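Local coordinates for cell envelope-related transcriptional attenuator domain-containing protein (Streptococcus agalactiae, PDB 3OKZ) that is of unknown function but probably transfers glycopolymers from a lipid carrier to the cell wall, at residues K8-E16 and I107-I115; T49-T60 and V270-D279. All blocks are in the same frame, centred on the assembly; numbering follows the deposited sequence.

Contact 1: K8-E16 and I107-I115; sequences KSKSHAIEE and INVDYFMQI
The Tyr111 ring carries Ile14 CD1 over one face, 4.0 Å above the plane and displaced toward the rim, while Ala13 CB sits at its edge, near the ring plane. OG of the poorly ordered Ser9 comes obliquely to Tyr111 CE2 and CD2, and the ring of Phe20 also meets Tyr111, with the planes roughly perpendicular. The arrangement illustrates how an N-terminal lead-in can be pinned to the core sheet of an LCP-family domain: residues 8-16 precede strand 20-28, and Tyr111 opens the parallel neighbour of that strand. Ile14 reaches the ring through an extended side chain (chi2 -175°), with CG1 3.9 Å from Tyr111 CE1. At the far end of the ring the phenol oxygen accepts a backbone hydrogen bond, Ile14 N donating to Tyr111 OH over 3.3 Å at an N-H...O angle of 158°. Within the lead-in, His12 ND1 donates a 3.0 Å hydrogen bond to Glu15 OE1, which lies in the ring plane. Asp110 divides its carboxylate: OD1 accepts from Ser21 N on the adjoining strand, whereas Ser11 OG donates to Asp110 OD2 across 3.1 Å, coming from above the carboxylate plane, 62° out of it.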
loop_
_atom_site.group_PDB
_atom_site.type_symbol
_atom_site.label_atom_id
_atom_site.label_comp_id
_atom_site.label_asym_id
_atom_site.label_seq_id
_atom_site.Cartn_x
_atom_site.Cartn_y
_atom_site.Cartn_z
ATOM N N LYS A 8 13.697 1.671 14.511
ATOM C CA LYS A 8 13.803 2.860 13.619
ATOM C C LYS A 8 12.533 3.702 13.684
ATOM O O LYS A 8 12.344 4.614 12.876
ATOM C CB LYS A 8 14.043 2.433 12.159
ATOM C CG LYS A 8 15.433 1.892 11.848
ATOM C CD LYS A 8 15.685 0.539 12.499
ATOM C CE LYS A 8 14.782 -0.551 11.930
ATOM N NZ LYS A 8 15.075 -0.868 10.503
ATOM N N SER A 9 11.663 3.404 14.640
ATOM C CA SER A 9 10.421 4.153 14.753
ATOM C C SER A 9 10.417 5.164 15.875
ATOM O O SER A 9 10.037 4.848 17.001
ATOM C CB SER A 9 9.236 3.213 14.946
ATOM O OG SER A 9 8.058 3.964 15.190
ATOM N N LYS A 10 10.825 6.387 15.561
ATOM C CA LYS A 10 10.844 7.453 16.550
ATOM C C LYS A 10 9.417 7.857 16.923
ATOM O O LYS A 10 9.146 9.020 17.231
ATOM C CB LYS A 10 11.632 8.659 16.017
ATOM C CG LYS A 10 11.649 8.835 14.494
ATOM C CD LYS A 10 10.290 9.226 13.905
ATOM C CE LYS A 10 9.420 8.011 13.577
ATOM N NZ LYS A 10 10.051 7.117 12.559
ATOM N N SER A 11 8.512 6.881 16.886
ATOM C CA SER A 11 7.108 7.097 17.227
ATOM C C SER A 11 6.767 6.144 18.358
ATOM O O SER A 11 7.292 5.036 18.414
ATOM C CB SER A 11 6.206 6.806 16.023
ATOM O OG SER A 11 4.840 7.021 16.335
ATOM N N HIS A 12 5.887 6.570 19.256
ATOM C CA HIS A 12 5.512 5.729 20.383
ATOM C C HIS A 12 4.018 5.455 20.417
ATOM O O HIS A 12 3.499 4.952 21.409
ATOM C CB HIS A 12 5.948 6.389 21.695
ATOM C CG HIS A 12 7.418 6.661 21.769
ATOM N ND1 HIS A 12 8.364 5.660 21.717
ATOM C CD2 HIS A 12 8.107 7.823 21.867
ATOM C CE1 HIS A 12 9.572 6.192 21.778
ATOM N NE2 HIS A 12 9.444 7.504 21.870
ATOM N N ALA A 13 3.341 5.777 19.323
ATOM C CA ALA A 13 1.897 5.601 19.204
ATOM C C ALA A 13 1.363 4.266 19.710
ATOM O O ALA A 13 0.290 4.201 20.300
ATOM C CB ALA A 13 1.481 5.807 17.756
ATOM N N ILE A 14 2.102 3.196 19.477
ATOM C CA ILE A 14 1.648 1.889 19.916
ATOM C C ILE A 14 1.913 1.668 21.396
ATOM O O ILE A 14 1.138 0.995 22.076
ATOM C CB ILE A 14 2.314 0.770 19.087
ATOM C CG1 ILE A 14 1.720 0.769 17.672
ATOM C CG2 ILE A 14 2.122 -0.577 19.766
ATOM C CD1 ILE A 14 2.207 -0.345 16.792
ATOM N N GLU A 15 3.007 2.238 21.893
ATOM C CA GLU A 15 3.361 2.106 23.302
ATOM C C GLU A 15 2.428 2.945 24.152
ATOM O O GLU A 15 2.431 2.843 25.376
ATOM C CB GLU A 15 4.804 2.556 23.540
ATOM C CG GLU A 15 5.816 1.781 22.730
ATOM C CD GLU A 15 5.926 2.289 21.315
ATOM O OE1 GLU A 15 6.781 3.168 21.088
ATOM O OE2 GLU A 15 5.161 1.826 20.439
ATOM N N GLU A 16 1.617 3.765 23.494
ATOM C CA GLU A 16 0.686 4.642 24.186
ATOM C C GLU A 16 -0.735 4.445 23.680
ATOM O O GLU A 16 -1.600 5.281 23.915
ATOM C CB GLU A 16 1.121 6.087 23.974
ATOM C CG GLU A 16 2.616 6.258 24.159
ATOM C CD GLU A 16 3.106 7.634 23.793
ATOM O OE1 GLU A 16 4.328 7.864 23.902
ATOM O OE2 GLU A 16 2.280 8.482 23.397
ATOM N N ILE A 107 1.918 14.588 5.953
ATOM C CA ILE A 107 1.729 13.949 7.245
ATOM C C ILE A 107 2.920 13.054 7.561
ATOM O O ILE A 107 3.634 12.598 6.664
ATOM C CB ILE A 107 0.439 13.088 7.235
ATOM C CG1 ILE A 107 0.158 12.531 8.625
ATOM C CG2 ILE A 107 0.594 11.925 6.267
ATOM C CD1 ILE A 107 -1.089 11.674 8.677
ATOM N N ASN A 108 3.143 12.819 8.846
ATOM C CA ASN A 108 4.227 11.947 9.265
ATOM C C ASN A 108 3.618 10.564 9.449
ATOM O O ASN A 108 2.635 10.372 10.181
ATOM C CB ASN A 108 4.863 12.466 10.560
ATOM C CG ASN A 108 5.781 13.680 10.316
ATOM O OD1 ASN A 108 6.391 14.218 11.247
ATOM N ND2 ASN A 108 5.880 14.106 9.056
ATOM N N VAL A 109 4.190 9.603 8.747
ATOM C CA VAL A 109 3.709 8.224 8.784
ATOM C C VAL A 109 4.340 7.412 9.919
ATOM O O VAL A 109 5.449 6.906 9.785
ATOM C CB VAL A 109 4.011 7.520 7.438
ATOM C CG1 VAL A 109 3.423 6.127 7.432
ATOM C CG2 VAL A 109 3.463 8.343 6.295
ATOM N N ASP A 110 3.618 7.278 11.021
ATOM C CA ASP A 110 4.080 6.533 12.189
ATOM C C ASP A 110 4.981 5.323 11.917
ATOM O O ASP A 110 6.147 5.291 12.320
ATOM C CB ASP A 110 2.863 6.092 13.003
ATOM C CG ASP A 110 2.228 7.235 13.754
ATOM O OD1 ASP A 110 1.003 7.208 13.969
ATOM O OD2 ASP A 110 2.963 8.162 14.142
ATOM N N TYR A 111 4.442 4.323 11.236
ATOM C CA TYR A 111 5.219 3.127 10.959
ATOM C C TYR A 111 5.340 2.803 9.479
ATOM O O TYR A 111 4.990 3.604 8.618
ATOM C CB TYR A 111 4.629 1.936 11.725
ATOM C CG TYR A 111 4.531 2.212 13.201
ATOM C CD1 TYR A 111 3.386 2.780 13.751
ATOM C CD2 TYR A 111 5.633 2.007 14.035
ATOM C CE1 TYR A 111 3.341 3.149 15.096
ATOM C CE2 TYR A 111 5.599 2.375 15.380
ATOM C CZ TYR A 111 4.455 2.950 15.903
ATOM O OH TYR A 111 4.450 3.367 17.214
ATOM N N PHE A 112 5.837 1.612 9.191
ATOM C CA PHE A 112 6.043 1.195 7.824
ATOM C C PHE A 112 6.254 -0.309 7.787
ATOM O O PHE A 112 6.984 -0.877 8.604
ATOM C CB PHE A 112 7.280 1.912 7.281
ATOM C CG PHE A 112 7.997 1.163 6.210
ATOM C CD1 PHE A 112 7.622 1.300 4.872
ATOM C CD2 PHE A 112 9.040 0.298 6.540
ATOM C CE1 PHE A 112 8.270 0.584 3.868
ATOM C CE2 PHE A 112 9.700 -0.428 5.548
ATOM C CZ PHE A 112 9.310 -0.284 4.205
HETATM N N MSE A 113 5.610 -0.959 6.831
HETATM C CA MSE A 113 5.766 -2.392 6.708
HETATM C C MSE A 113 5.883 -2.803 5.250
HETATM O O MSE A 113 5.140 -2.326 4.377
HETATM C CB MSE A 113 4.586 -3.108 7.355
HETATM C CG MSE A 113 4.660 -4.616 7.232
HETATM SE SE MSE A 113 3.187 -5.521 8.058
HETATM C CE MSE A 113 3.955 -5.863 9.779
ATOM N N GLN A 114 6.840 -3.679 4.982
ATOM C CA GLN A 114 7.020 -4.162 3.625
ATOM C C GLN A 114 7.102 -5.670 3.628
ATOM O O GLN A 114 7.714 -6.263 4.518
ATOM C CB GLN A 114 8.269 -3.544 2.989
ATOM C CG GLN A 114 9.605 -3.951 3.585
ATOM C CD GLN A 114 10.725 -3.060 3.070
ATOM O OE1 GLN A 114 10.634 -2.492 1.980
ATOM N NE2 GLN A 114 11.788 -2.939 3.847
ATOM N N ILE A 115 6.443 -6.274 2.642
ATOM C CA ILE A 115 6.408 -7.724 2.483
ATOM C C ILE A 115 6.615 -8.069 1.010
ATOM O O ILE A 115 5.994 -7.464 0.133
ATOM C CB ILE A 115 5.051 -8.289 2.953
ATOM C CG1 ILE A 115 4.771 -7.803 4.381
ATOM C CG2 ILE A 115 5.072 -9.818 2.915
ATOM C CD1 ILE A 115 3.593 -8.478 5.068
#

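Contact 2: T49-T60 and V270-D279; sequences TINPKTNKTTMT and VQNRIKKELD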
loop_
_atom_site.group_PDB
_atom_site.type_symbol
_atom_site.label_atom_id
_atom_site.label_comp_id
_atom_site.label_asym_id
_atom_site.label_seq_id
_atom_site.Cartn_x
_atom_site.Cartn_y
_atom_site.Cartn_z
ATOM N N THR A 49 -4.639 3.509 8.409
ATOM C CA THR A 49 -4.915 4.230 9.649
ATOM C C THR A 49 -5.604 3.252 10.575
ATOM O O THR A 49 -6.410 2.435 10.120
ATOM C CB THR A 49 -5.896 5.386 9.464
ATOM O OG1 THR A 49 -7.160 4.861 9.055
ATOM C CG2 THR A 49 -5.397 6.362 8.440
ATOM N N ILE A 50 -5.275 3.340 11.864
ATOM C CA ILE A 50 -5.872 2.497 12.909
ATOM C C ILE A 50 -6.090 3.397 14.116
ATOM O O ILE A 50 -5.142 4.014 14.617
ATOM C CB ILE A 50 -4.946 1.331 13.353
ATOM C CG1 ILE A 50 -4.514 0.495 12.149
ATOM C CG2 ILE A 50 -5.679 0.445 14.350
ATOM C CD1 ILE A 50 -3.010 0.398 11.992
ATOM N N ASN A 51 -7.336 3.492 14.566
ATOM C CA ASN A 51 -7.665 4.330 15.715
ATOM C C ASN A 51 -8.320 3.471 16.781
ATOM O O ASN A 51 -9.516 3.173 16.707
ATOM C CB ASN A 51 -8.616 5.444 15.308
ATOM C CG ASN A 51 -8.823 6.449 16.410
ATOM O OD1 ASN A 51 -9.154 6.089 17.536
ATOM N ND2 ASN A 51 -8.629 7.721 16.093
ATOM N N PRO A 52 -7.547 3.073 17.800
ATOM C CA PRO A 52 -8.047 2.231 18.892
ATOM C C PRO A 52 -9.238 2.855 19.608
ATOM O O PRO A 52 -10.121 2.160 20.117
ATOM C CB PRO A 52 -6.826 2.097 19.793
ATOM C CG PRO A 52 -6.143 3.419 19.615
ATOM C CD PRO A 52 -6.207 3.600 18.118
ATOM N N LYS A 53 -9.246 4.182 19.618
ATOM C CA LYS A 53 -10.284 4.969 20.265
ATOM C C LYS A 53 -11.622 4.850 19.530
ATOM O O LYS A 53 -12.552 4.213 20.027
ATOM C CB LYS A 53 -9.816 6.429 20.321
ATOM C CG LYS A 53 -10.502 7.314 21.334
ATOM C CD LYS A 53 -9.820 8.675 21.398
ATOM C CE LYS A 53 -9.849 9.386 20.050
ATOM N NZ LYS A 53 -9.209 10.729 20.103
ATOM N N THR A 54 -11.708 5.455 18.344
ATOM C CA THR A 54 -12.929 5.431 17.539
ATOM C C THR A 54 -13.241 4.028 17.050
ATOM O O THR A 54 -14.285 3.797 16.425
ATOM C CB THR A 54 -12.810 6.313 16.303
ATOM O OG1 THR A 54 -11.932 5.684 15.354
ATOM C CG2 THR A 54 -12.266 7.679 16.684
ATOM N N ASN A 55 -12.314 3.106 17.308
ATOM C CA ASN A 55 -12.477 1.707 16.924
ATOM C C ASN A 55 -12.729 1.553 15.418
ATOM O O ASN A 55 -13.743 0.990 15.003
ATOM C CB ASN A 55 -13.645 1.117 17.714
ATOM C CG ASN A 55 -13.564 -0.374 17.835
ATOM O OD1 ASN A 55 -12.591 -0.907 18.362
ATOM N ND2 ASN A 55 -14.589 -1.064 17.353
ATOM N N LYS A 56 -11.805 2.046 14.599
ATOM C CA LYS A 56 -11.982 1.969 13.158
ATOM C C LYS A 56 -10.663 1.928 12.398
ATOM O O LYS A 56 -9.613 2.305 12.919
ATOM C CB LYS A 56 -12.818 3.163 12.689
ATOM C CG LYS A 56 -13.132 3.182 11.188
ATOM C CD LYS A 56 -14.097 4.325 10.826
ATOM C CE LYS A 56 -13.557 5.696 11.240
ATOM N NZ LYS A 56 -14.494 6.823 10.947
ATOM N N THR A 57 -10.731 1.467 11.155
ATOM C CA THR A 57 -9.554 1.378 10.302
ATOM C C THR A 57 -9.876 1.789 8.871
ATOM O O THR A 57 -10.959 1.501 8.361
ATOM C CB THR A 57 -8.995 -0.055 10.288
ATOM O OG1 THR A 57 -8.407 -0.344 11.560
ATOM C CG2 THR A 57 -7.950 -0.221 9.193
ATOM N N THR A 58 -8.934 2.468 8.228
ATOM C CA THR A 58 -9.122 2.888 6.846
ATOM C C THR A 58 -7.888 2.543 6.034
ATOM O O THR A 58 -6.765 2.609 6.537
ATOM C CB THR A 58 -9.330 4.400 6.729
ATOM O OG1 THR A 58 -8.069 5.070 6.890
ATOM C CG2 THR A 58 -10.321 4.883 7.792
HETATM N N MSE A 59 -8.106 2.181 4.775
HETATM C CA MSE A 59 -7.016 1.847 3.873
HETATM C C MSE A 59 -7.101 2.658 2.610
HETATM O O MSE A 59 -8.097 2.603 1.885
HETATM C CB MSE A 59 -7.067 0.388 3.482
HETATM C CG MSE A 59 -6.967 -0.566 4.627
HETATM SE SE MSE A 59 -6.843 -2.304 3.888
HETATM C CE MSE A 59 -4.914 -2.431 3.847
ATOM N N THR A 60 -6.045 3.403 2.335
ATOM C CA THR A 60 -6.011 4.199 1.129
ATOM C C THR A 60 -4.885 3.735 0.191
ATOM O O THR A 60 -3.697 3.837 0.502
ATOM C CB THR A 60 -5.894 5.691 1.492
ATOM O OG1 THR A 60 -7.069 6.073 2.220
ATOM C CG2 THR A 60 -5.802 6.568 0.241
ATOM N N VAL A 270 -8.654 14.131 0.824
ATOM C CA VAL A 270 -8.114 12.826 1.181
ATOM C C VAL A 270 -7.108 12.934 2.322
ATOM O O VAL A 270 -7.081 12.087 3.223
ATOM C CB VAL A 270 -7.433 12.157 -0.042
ATOM C CG1 VAL A 270 -6.931 10.775 0.324
ATOM C CG2 VAL A 270 -8.412 12.079 -1.200
ATOM N N GLN A 271 -6.274 13.970 2.275
ATOM C CA GLN A 271 -5.284 14.178 3.318
ATOM C C GLN A 271 -6.049 14.322 4.622
ATOM O O GLN A 271 -5.928 13.505 5.527
ATOM C CB GLN A 271 -4.489 15.470 3.077
ATOM C CG GLN A 271 -3.555 15.501 1.868
ATOM C CD GLN A 271 -2.704 16.762 1.851
ATOM O OE1 GLN A 271 -1.790 16.910 1.040
ATOM N NE2 GLN A 271 -3.007 17.682 2.757
ATOM N N ASN A 272 -6.859 15.372 4.690
ATOM C CA ASN A 272 -7.647 15.694 5.874
ATOM C C ASN A 272 -8.512 14.541 6.380
ATOM O O ASN A 272 -8.725 14.402 7.586
ATOM C CB ASN A 272 -8.501 16.939 5.590
ATOM C CG ASN A 272 -7.651 18.183 5.295
ATOM O OD1 ASN A 272 -8.186 19.242 4.964
ATOM N ND2 ASN A 272 -6.324 18.054 5.420
ATOM N N ARG A 273 -9.010 13.721 5.462
ATOM C CA ARG A 273 -9.827 12.569 5.834
ATOM C C ARG A 273 -8.913 11.669 6.661
ATOM O O ARG A 273 -9.294 11.168 7.724
ATOM C CB ARG A 273 -10.305 11.839 4.574
ATOM C CG ARG A 273 -11.341 10.753 4.805
ATOM C CD ARG A 273 -10.728 9.364 4.679
ATOM N NE ARG A 273 -10.018 9.180 3.413
ATOM C CZ ARG A 273 -10.560 9.329 2.206
ATOM N NH1 ARG A 273 -11.840 9.671 2.070
ATOM N NH2 ARG A 273 -9.816 9.141 1.123
ATOM N N ILE A 274 -7.694 11.477 6.166
ATOM C CA ILE A 274 -6.707 10.661 6.863
ATOM C C ILE A 274 -6.302 11.361 8.158
ATOM O O ILE A 274 -6.243 10.730 9.216
ATOM C CB ILE A 274 -5.452 10.437 5.994
ATOM C CG1 ILE A 274 -5.807 9.556 4.796
ATOM C CG2 ILE A 274 -4.351 9.812 6.817
ATOM C CD1 ILE A 274 -4.601 9.089 3.996
ATOM N N LYS A 275 -6.027 12.662 8.075
ATOM C CA LYS A 275 -5.639 13.434 9.252
ATOM C C LYS A 275 -6.670 13.303 10.372
ATOM O O LYS A 275 -6.304 13.121 11.534
ATOM C CB LYS A 275 -5.445 14.904 8.877
ATOM C CG LYS A 275 -4.117 15.168 8.201
ATOM C CD LYS A 275 -4.017 16.556 7.623
ATOM C CE LYS A 275 -2.635 16.770 7.029
ATOM N NZ LYS A 275 -2.577 17.990 6.188
ATOM N N LYS A 276 -7.954 13.387 10.029
ATOM C CA LYS A 276 -8.995 13.249 11.036
ATOM C C LYS A 276 -8.861 11.896 11.736
ATOM O O LYS A 276 -9.151 11.776 12.925
ATOM C CB LYS A 276 -10.384 13.356 10.406
ATOM C CG LYS A 276 -11.516 13.130 11.408
ATOM C CD LYS A 276 -12.882 12.962 10.739
ATOM C CE LYS A 276 -13.307 14.205 9.965
ATOM N NZ LYS A 276 -14.648 14.049 9.328
ATOM N N GLU A 277 -8.418 10.880 10.996
ATOM C CA GLU A 277 -8.249 9.531 11.544
ATOM C C GLU A 277 -7.131 9.450 12.572
ATOM O O GLU A 277 -7.273 8.779 13.598
ATOM C CB GLU A 277 -7.945 8.527 10.429
ATOM C CG GLU A 277 -9.070 8.334 9.450
ATOM C CD GLU A 277 -10.377 8.049 10.144
ATOM O OE1 GLU A 277 -10.359 7.299 11.146
ATOM O OE2 GLU A 277 -11.420 8.566 9.687
ATOM N N LEU A 278 -6.012 10.112 12.292
ATOM C CA LEU A 278 -4.883 10.073 13.214
ATOM C C LEU A 278 -4.963 11.167 14.273
ATOM O O LEU A 278 -3.984 11.419 14.990
ATOM C CB LEU A 278 -3.554 10.195 12.458
ATOM C CG LEU A 278 -3.122 9.113 11.460
ATOM C CD1 LEU A 278 -3.845 7.793 11.753
ATOM C CD2 LEU A 278 -3.411 9.582 10.052
ATOM N N ASP A 279 -6.131 11.801 14.385
ATOM C CA ASP A 279 -6.319 12.876 15.357
ATOM C C ASP A 279 -5.302 13.986 15.089
ATOM O O ASP A 279 -4.533 14.376 15.975
ATOM C CB ASP A 279 -6.145 12.369 16.799
ATOM C CG ASP A 279 -7.406 11.714 17.360
ATOM O OD1 ASP A 279 -8.515 12.000 16.859
ATOM O OD2 ASP A 279 -7.289 10.922 18.323
HETATM O O HOH W 1 -11.998 7.513 13.240
#
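Lys53 NZ forms a salt bridge with Asp279 OD2 at 2.6 Å, approaching on the syn side of the carboxylate; the same oxygen is also paired with Lys18, which would probably favour the charged acid. Beside it, Asn51 ND2 donates to Glu277 O over 3.0 Å with an N-H...O angle of 160°. Having CG anti to the backbone N (chi1 -172°) lets the Asn51 amide reach out from the strand, and the accepting oxygen lies close to the amide plane. The Glu277 chain bends at chi2, and its OE1 accepts from a water that also bonds Thr54 OG1; the salt bridge from Lys56 NZ to Glu277 OE2 is long, at 3.8 Å. These bonds fasten a helix end to a beta-hairpin. Helix 264-277 closes in a Schellman motif with Asp279 as C-prime, and the hairpin of strands 41-51 and 56-62 has a G1 beta bulge in which Asn55 and Lys56 face Asn51. The helix packs on one face of the sheet, roughly along its strands; the axis of 270-277 passes 10.1 Å from that of strand 56-60, close to antiparallel. Thr49 crosses the Glu277 and Leu278 side chains at about a right angle, its CB 3.9 Å from Leu278 CD1. Its methyl, CG2, meets Ile274 CG2 at 4.0 Å. Farther along, Thr60 CG2 comes within 4.4 Å of Val270 CG1, while Arg273 makes a cation-pi contact with Tyr244.

In the fold
From the N terminus, the chain passes residues 8-16, enters strand 20-28, and turns through the hairpin at 49-60 before returning at 107-115, where contact 1 closes a loop with 90 residues between its segments. Contact 2 closes only when 270-279 comes back to the hairpin, after 209 intervening residues. Their segments alternate along the sequence, so the two loops cross rather than nest. Both reach the same mixed sheet: strand 20-28 lies between strands 111-116 and 41-51, and its Phe20 touches Ile50 of the hairpin. The contacts, centred about 14 Å apart, also meet directly where Ile107 packs against Leu278.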